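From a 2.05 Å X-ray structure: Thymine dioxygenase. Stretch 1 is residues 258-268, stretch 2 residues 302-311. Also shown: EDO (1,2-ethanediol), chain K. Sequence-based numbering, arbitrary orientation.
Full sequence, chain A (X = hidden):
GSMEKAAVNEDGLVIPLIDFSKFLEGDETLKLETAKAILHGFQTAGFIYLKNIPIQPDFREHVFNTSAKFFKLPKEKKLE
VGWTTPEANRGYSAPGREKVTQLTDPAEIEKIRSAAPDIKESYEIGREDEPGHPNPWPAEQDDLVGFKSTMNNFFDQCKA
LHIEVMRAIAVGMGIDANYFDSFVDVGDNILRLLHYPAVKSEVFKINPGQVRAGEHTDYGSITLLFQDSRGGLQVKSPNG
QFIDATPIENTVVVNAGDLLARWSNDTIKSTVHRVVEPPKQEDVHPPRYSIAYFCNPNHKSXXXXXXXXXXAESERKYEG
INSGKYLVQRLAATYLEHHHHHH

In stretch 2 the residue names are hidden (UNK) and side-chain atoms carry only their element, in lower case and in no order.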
ATOM      1  N   ASP A 258       3.372   5.324  -7.847  1.00 18.22           N
ATOM      2  CA  ASP A 258       3.692   5.828  -9.178  1.00 18.61           C
ATOM      3  C   ASP A 258       3.543   7.331  -9.309  1.00 18.99           C
ATOM      4  O   ASP A 258       4.296   7.961 -10.043  1.00 19.30           O
ATOM      5  CB  ASP A 258       2.857   5.101 -10.234  1.00 18.74           C
ATOM      6  CG  ASP A 258       3.217   3.628 -10.340  1.00 19.10           C
ATOM      7  OD1 ASP A 258       4.341   3.265  -9.911  1.00 18.88           O
ATOM      8  OD2 ASP A 258       2.391   2.835 -10.846  1.00 18.97           O
ATOM      9  N   LEU A 259       2.586   7.914  -8.589  1.00 19.10           N
ATOM     10  CA  LEU A 259       2.377   9.350  -8.664  1.00 19.53           C
ATOM     11  C   LEU A 259       3.561  10.097  -8.029  1.00 18.80           C
ATOM     12  O   LEU A 259       4.024  11.103  -8.571  1.00 18.56           O
ATOM     13  CB  LEU A 259       1.038   9.734  -8.011  1.00 20.60           C
ATOM     14  CG  LEU A 259       0.139  10.816  -8.623  1.00 22.39           C
ATOM     15  CD1 LEU A 259       0.221  10.926 -10.142  1.00 23.05           C
ATOM     16  CD2 LEU A 259      -1.304  10.566  -8.187  1.00 22.89           C
ATOM     17  N   LEU A 260       4.074   9.597  -6.906  1.00 18.20           N
ATOM     18  CA  LEU A 260       5.257  10.216  -6.283  1.00 18.11           C
ATOM     19  C   LEU A 260       6.501  10.050  -7.161  1.00 17.79           C
ATOM     20  O   LEU A 260       7.287  10.976  -7.301  1.00 17.94           O
ATOM     21  CB  LEU A 260       5.511   9.662  -4.874  1.00 17.80           C
ATOM     22  CG  LEU A 260       6.713  10.244  -4.114  1.00 18.13           C
ATOM     23  CD1 LEU A 260       6.667  11.766  -4.045  1.00 18.60           C
ATOM     24  CD2 LEU A 260       6.781   9.664  -2.710  1.00 18.20           C
ATOM     25  N   ALA A 261       6.667   8.875  -7.757  1.00 17.89           N
ATOM     26  CA  ALA A 261       7.757   8.641  -8.708  1.00 18.31           C
ATOM     27  C   ALA A 261       7.754   9.718  -9.789  1.00 18.96           C
ATOM     28  O   ALA A 261       8.762  10.379 -10.037  1.00 18.87           O
ATOM     29  CB  ALA A 261       7.620   7.263  -9.339  1.00 18.20           C
ATOM     30  N   ARG A 262       6.589   9.900 -10.397  1.00 19.49           N
ATOM     31  CA  ARG A 262       6.387  10.898 -11.442  1.00 20.79           C
ATOM     32  C   ARG A 262       6.570  12.334 -10.924  1.00 20.99           C
ATOM     33  O   ARG A 262       7.229  13.154 -11.555  1.00 21.03           O
ATOM     34  CB  ARG A 262       4.979  10.726 -12.004  1.00 21.68           C
ATOM     35  CG  ARG A 262       4.652  11.631 -13.163  1.00 23.01           C
ATOM     36  CD  ARG A 262       3.171  11.587 -13.467  1.00 23.76           C
ATOM     37  NE  ARG A 262       2.896  12.413 -14.635  1.00 24.63           N
ATOM     38  CZ  ARG A 262       2.363  11.990 -15.777  1.00 24.95           C
ATOM     39  NH1 ARG A 262       1.981  10.726 -15.938  1.00 24.23           N
ATOM     40  NH2 ARG A 262       2.189  12.867 -16.758  1.00 25.83           N
ATOM     41  N   TRP A 263       5.952  12.621  -9.783  1.00 21.07           N
ATOM     42  CA  TRP A 263       6.059  13.920  -9.093  1.00 21.06           C
ATOM     43  C   TRP A 263       7.519  14.312  -8.807  1.00 21.16           C
ATOM     44  O   TRP A 263       7.903  15.480  -8.927  1.00 21.51           O
ATOM     45  CB  TRP A 263       5.281  13.814  -7.780  1.00 20.98           C
ATOM     46  CG  TRP A 263       4.822  15.082  -7.147  1.00 21.75           C
ATOM     47  CD1 TRP A 263       4.971  16.355  -7.613  1.00 22.52           C
ATOM     48  CD2 TRP A 263       4.071  15.180  -5.938  1.00 22.02           C
ATOM     49  NE1 TRP A 263       4.381  17.246  -6.747  1.00 22.88           N
ATOM     50  CE2 TRP A 263       3.818  16.547  -5.711  1.00 22.68           C
ATOM     51  CE3 TRP A 263       3.593  14.241  -5.015  1.00 21.88           C
ATOM     52  CZ2 TRP A 263       3.105  17.001  -4.599  1.00 23.11           C
ATOM     53  CZ3 TRP A 263       2.887  14.694  -3.909  1.00 22.23           C
ATOM     54  CH2 TRP A 263       2.650  16.060  -3.714  1.00 22.69           C
ATOM     55  N   SER A 264       8.323  13.315  -8.447  1.00 20.51           N
ATOM     56  CA  SER A 264       9.736  13.492  -8.119  1.00 20.17           C
ATOM     57  C   SER A 264      10.654  13.496  -9.343  1.00 20.50           C
ATOM     58  O   SER A 264      11.880  13.536  -9.199  1.00 20.57           O
ATOM     59  CB  SER A 264      10.170  12.371  -7.168  1.00 19.78           C
ATOM     60  OG  SER A 264      10.311  11.136  -7.849  1.00 19.14           O
ATOM     61  N   ASN A 265      10.067  13.440 -10.538  1.00 20.35           N
ATOM     62  CA  ASN A 265      10.819  13.340 -11.782  1.00 20.65           C
ATOM     63  C   ASN A 265      11.704  12.096 -11.824  1.00 20.54           C
ATOM     64  O   ASN A 265      12.838  12.146 -12.302  1.00 20.82           O
ATOM     65  CB  ASN A 265      11.658  14.603 -12.018  1.00 21.02           C
ATOM     66  CG  ASN A 265      12.018  14.787 -13.480  1.00 21.50           C
ATOM     67  OD1 ASN A 265      11.167  14.627 -14.346  1.00 21.17           O
ATOM     68  ND2 ASN A 265      13.283  15.102 -13.763  1.00 21.75           N
ATOM     69  N   ASP A 266      11.161  10.993 -11.309  1.00 20.25           N
ATOM     70  CA  ASP A 266      11.861   9.709 -11.164  1.00 20.30           C
ATOM     71  C   ASP A 266      13.129   9.733 -10.300  1.00 20.30           C
ATOM     72  O   ASP A 266      13.989   8.867 -10.450  1.00 20.69           O
ATOM     73  CB  ASP A 266      12.161   9.091 -12.541  1.00 20.94           C
ATOM     74  CG  ASP A 266      10.909   8.605 -13.247  1.00 21.10           C
ATOM     75  OD1 ASP A 266       9.902   8.330 -12.563  1.00 21.33           O
ATOM     76  OD2 ASP A 266      10.932   8.495 -14.488  1.00 21.80           O
ATOM     77  N   THR A 267      13.249  10.697  -9.391  1.00 20.04           N
ATOM     78  CA  THR A 267      14.325  10.641  -8.401  1.00 20.01           C
ATOM     79  C   THR A 267      13.931   9.667  -7.286  1.00 19.62           C
ATOM     80  O   THR A 267      14.791   9.068  -6.654  1.00 19.33           O
ATOM     81  CB  THR A 267      14.684  12.025  -7.819  1.00 20.22           C
ATOM     82  OG1 THR A 267      13.521  12.638  -7.258  1.00 19.89           O
ATOM     83  CG2 THR A 267      15.256  12.921  -8.900  1.00 20.93           C
ATOM     84  N   ILE A 268      12.624   9.514  -7.066  1.00 19.54           N
ATOM     85  CA  ILE A 268      12.082   8.516  -6.148  1.00 19.38           C
ATOM     86  C   ILE A 268      11.521   7.337  -6.945  1.00 19.59           C
ATOM     87  O   ILE A 268      10.896   7.534  -7.990  1.00 19.58           O
ATOM     88  CB  ILE A 268      11.007   9.134  -5.232  1.00 19.32           C
ATOM     89  CG1 ILE A 268      11.697  10.029  -4.191  1.00 19.72           C
ATOM     90  CG2 ILE A 268      10.177   8.040  -4.558  1.00 19.10           C
ATOM     91  CD1 ILE A 268      10.774  10.902  -3.375  1.00 19.80           C
ATOM     92  N   UNK A 302      -2.556  19.382  -8.785  1.00 29.82           N
ATOM     93  CA  UNK A 302      -1.878  19.327 -10.069  1.00 30.42           C
ATOM     94  C   UNK A 302      -0.444  18.865  -9.831  1.00 29.54           C
ATOM     95  O   UNK A 302       0.310  19.524  -9.120  1.00 29.70           O
ATOM     96  c   UNK A 302      -1.849  20.058 -14.476  1.00 35.36           C
ATOM     97  c   UNK A 302      -0.682  20.704 -14.851  1.00 36.29           C
ATOM     98  c   UNK A 302      -1.466  20.695 -12.176  1.00 33.62           C
ATOM     99  o   UNK A 302      -0.293  20.710 -16.174  1.00 38.28           O
ATOM    100  c   UNK A 302       0.095  21.345 -13.907  1.00 35.98           C
ATOM    101  c   UNK A 302      -0.299  21.339 -12.577  1.00 34.90           C
ATOM    102  c   UNK A 302      -2.235  20.062 -13.147  1.00 34.16           C
ATOM    103  c   UNK A 302      -1.897  20.702 -10.730  1.00 32.04           C
ATOM    104  N   UNK A 303      -0.079  17.733 -10.423  1.00 28.93           N
ATOM    105  CA  UNK A 303       1.209  17.088 -10.158  1.00 28.60           C
ATOM    106  C   UNK A 303       2.239  17.435 -11.233  1.00 29.27           C
ATOM    107  O   UNK A 303       2.117  17.007 -12.376  1.00 29.38           O
ATOM    108  c   UNK A 303       0.419  15.665  -7.559  1.00 27.75           C
ATOM    109  c   UNK A 303       0.045  15.187  -8.949  1.00 27.62           C
ATOM    110  c   UNK A 303       1.042  15.553 -10.060  1.00 27.69           C
ATOM    111  c   UNK A 303       2.378  14.854  -9.830  1.00 27.22           C
ATOM    112  N   UNK A 304       3.248  18.213 -10.850  1.00 30.31           N
ATOM    113  CA  UNK A 304       4.380  18.527 -11.728  1.00 31.91           C
ATOM    114  C   UNK A 304       5.684  18.514 -10.929  1.00 31.46           C
ATOM    115  O   UNK A 304       5.666  18.615  -9.709  1.00 31.68           O
ATOM    116  o   UNK A 304       3.629  22.402 -13.456  1.00 38.57           O
ATOM    117  c   UNK A 304       3.395  22.279 -12.230  1.00 37.33           C
ATOM    118  c   UNK A 304       3.895  21.043 -11.499  1.00 35.08           C
ATOM    119  o   UNK A 304       2.757  23.131 -11.574  1.00 38.71           O
ATOM    120  c   UNK A 304       4.173  19.872 -12.430  1.00 33.44           C
ATOM    121  N   UNK A 305       6.807  18.385 -11.625  1.00 31.67           N
ATOM    122  CA  UNK A 305       8.111  18.153 -10.984  1.00 31.37           C
ATOM    123  C   UNK A 305       8.362  18.999  -9.726  1.00 30.92           C
ATOM    124  O   UNK A 305       8.238  20.219  -9.755  1.00 31.88           O
ATOM    125  c   UNK A 305       9.233  18.362 -11.990  1.00 31.88           C
ATOM    126  N   UNK A 306       8.729  18.328  -8.635  1.00 29.92           N
ATOM    127  CA  UNK A 306       9.027  18.974  -7.352  1.00 29.53           C
ATOM    128  C   UNK A 306      10.316  19.789  -7.481  1.00 29.93           C
ATOM    129  O   UNK A 306      11.250  19.349  -8.151  1.00 29.52           O
ATOM    130  c   UNK A 306       9.188  17.911  -6.232  1.00 28.90           C
ATOM    131  c   UNK A 306       8.038  15.796  -5.357  1.00 27.40           C
ATOM    132  c   UNK A 306       7.877  17.148  -6.023  1.00 28.31           C
ATOM    133  c   UNK A 306       9.614  18.541  -4.909  1.00 29.03           C
ATOM    134  N   UNK A 307      10.380  20.983  -6.850  1.00 30.52           N
ATOM    135  CA  UNK A 307      11.622  21.757  -6.949  1.00 30.99           C
ATOM    136  C   UNK A 307      12.830  21.017  -6.372  1.00 30.29           C
ATOM    137  O   UNK A 307      12.732  20.395  -5.312  1.00 29.31           O
ATOM    138  c   UNK A 307      11.327  23.032  -6.141  1.00 31.93           C
ATOM    139  c   UNK A 307      10.081  22.753  -5.373  1.00 31.86           C
ATOM    140  c   UNK A 307       9.320  21.735  -6.161  1.00 31.08           C
ATOM    141  N   UNK A 308      13.951  21.079  -7.086  1.00 30.13           N
ATOM    142  CA  UNK A 308      15.177  20.411  -6.675  1.00 30.35           C
ATOM    143  C   UNK A 308      15.342  18.996  -7.197  1.00 30.29           C
ATOM    144  O   UNK A 308      16.314  18.330  -6.849  1.00 30.76           O
ATOM    145  N   UNK A 309      14.405  18.530  -8.027  1.00 30.44           N
ATOM    146  CA  UNK A 309      14.489  17.200  -8.644  1.00 30.72           C
ATOM    147  C   UNK A 309      14.973  17.253 -10.099  1.00 31.96           C
ATOM    148  O   UNK A 309      14.990  16.237 -10.793  1.00 32.13           O
ATOM    149  c   UNK A 309      13.130  16.472  -8.600  1.00 29.68           C
ATOM    150  o   UNK A 309      12.141  17.249  -9.278  1.00 29.10           O
ATOM    151  c   UNK A 309      12.696  16.230  -7.163  1.00 29.46           C
ATOM    152  N   UNK A 310      15.365  18.442 -10.549  1.00 33.18           N
ATOM    153  CA  UNK A 310      15.893  18.644 -11.893  1.00 34.55           C
ATOM    154  C   UNK A 310      16.651  19.971 -11.929  1.00 35.79           C
ATOM    155  O   UNK A 310      16.332  20.883 -11.169  1.00 35.23           O
ATOM    156  c   UNK A 310      13.041  22.080 -13.132  1.00 37.19           C
ATOM    157  c   UNK A 310      13.793  19.827 -12.669  1.00 35.26           C
ATOM    158  c   UNK A 310      12.049  21.943 -12.178  1.00 36.89           C
ATOM    159  o   UNK A 310      11.175  22.975 -11.926  1.00 37.64           O
ATOM    160  c   UNK A 310      11.919  20.767 -11.466  1.00 36.09           C
ATOM    161  c   UNK A 310      13.908  21.025 -13.371  1.00 36.57           C
ATOM    162  c   UNK A 310      12.789  19.720 -11.712  1.00 35.21           C
ATOM    163  c   UNK A 310      14.749  18.686 -12.911  1.00 34.49           C
ATOM    164  N   UNK A 311      17.645  20.074 -12.807  1.00 37.37           N
ATOM    165  CA  UNK A 311      18.385  21.326 -12.995  1.00 39.18           C
ATOM    166  C   UNK A 311      17.790  22.117 -14.161  1.00 40.44           C
ATOM    167  O   UNK A 311      17.121  23.131 -13.952  1.00 41.98           O
ATOM    168  c   UNK A 311      19.868  21.054 -13.217  1.00 39.32           C
TER
HETATM  169  C1  EDO K 407       0.288  11.679 -19.190  1.00 43.91           C
HETATM  170  O1  EDO K 407       1.244  12.574 -19.780  1.00 47.04           O
HETATM  171  C2  EDO K 407       0.959  10.326 -18.984  1.00 42.53           C
HETATM  172  O2  EDO K 407       0.377   9.591 -17.901  1.00 41.62           O
HETATM  173  O   HOH W   1       3.798  15.038 -13.760  1.00 33.28           O
HETATM  174  O   HOH W   2       3.015  20.000  -8.346  1.00 43.66           O

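Position 302 carries one carbon, then a six-carbon ring bearing one oxygen. The CA-to-CB bond points away from stretch 1, and the residue is exposed. This is Tyr302. Its backbone O accepts a hydrogen bond from water 2 (2.9 Å).

Position 303 has four carbons, forked at the first, with one arm two carbons long. The short arm lies over one face of the Trp263 indole. This is Ile303. Its CG2 is 3.6 Å from Trp263 CG, and its CG1 is 4.4 Å from Leu259 CG. Water 1 bridges the stretches: it donates to Ile303 O (2.9 Å) and accepts from the side-chain Arg262 NE (2.9 Å).

Position 304 has three carbons, the third carrying two oxygens. The CA-to-CB bond points away from stretch 1, and the residue is exposed. Five side-chain atoms ending in a carboxylate make it Glu304. Its contact comes from the backbone: Glu304 O sits at the indole edge, 3.2 Å from Trp263 CD1. Water 2 accepts from Glu304 N (3.1 Å) and, weakly, from Trp263 NE1 (3.5 Å).

Position 305 has a single carbon, 4.5 Å from Asn265 CB. This is Ala305. Its CA makes a CA-H...O contact with Trp263 O (3.4 Å).

Position 306 again has four carbons, forked at the first, one arm two carbons long. The long arm covers the indole face opposite Ile303. This is Ile306. Its CG1 is 3.4 Å from Trp263 CD1, and its CD1 reaches Leu260 CD1 at 4.5 Å.

Position 307 has three carbons closing a ring onto the backbone N. This is Pro307, exposed and clear of stretch 1.

Position 308 has no side-chain atoms, so it is Gly308. Phi is 90°, and a CB here would jam against the preceding carbonyl O. It lies in the type II turn from Ile306 to position 309.

Position 309 has one carbon carrying one oxygen and one carbon. It points toward stretch 1. This is Thr309. Its OG1 donates to Ile306 O (2.5 Å), bracing the turn. Its CB is 3.2 Å from Ser264 O, and its CG2 is 3.7 Å from Thr267 OG1.

Position 310 has one carbon and a six-carbon ring bearing one oxygen. This is Tyr310. Its CB is 4.0 Å from Asn265 ND2.

Position 311 has one carbon and no contact with stretch 1. This is Ala311.

The contact centres on Trp263, clamped between two isoleucines. One direct hydrogen bond crosses, Ile306 N to Trp263 O (3.0 Å). Thr309 packs against the turn that follows the helix. In all, 542 Å² is buried.

Stretch 2, residues 302-311: YIEAIPGTYA
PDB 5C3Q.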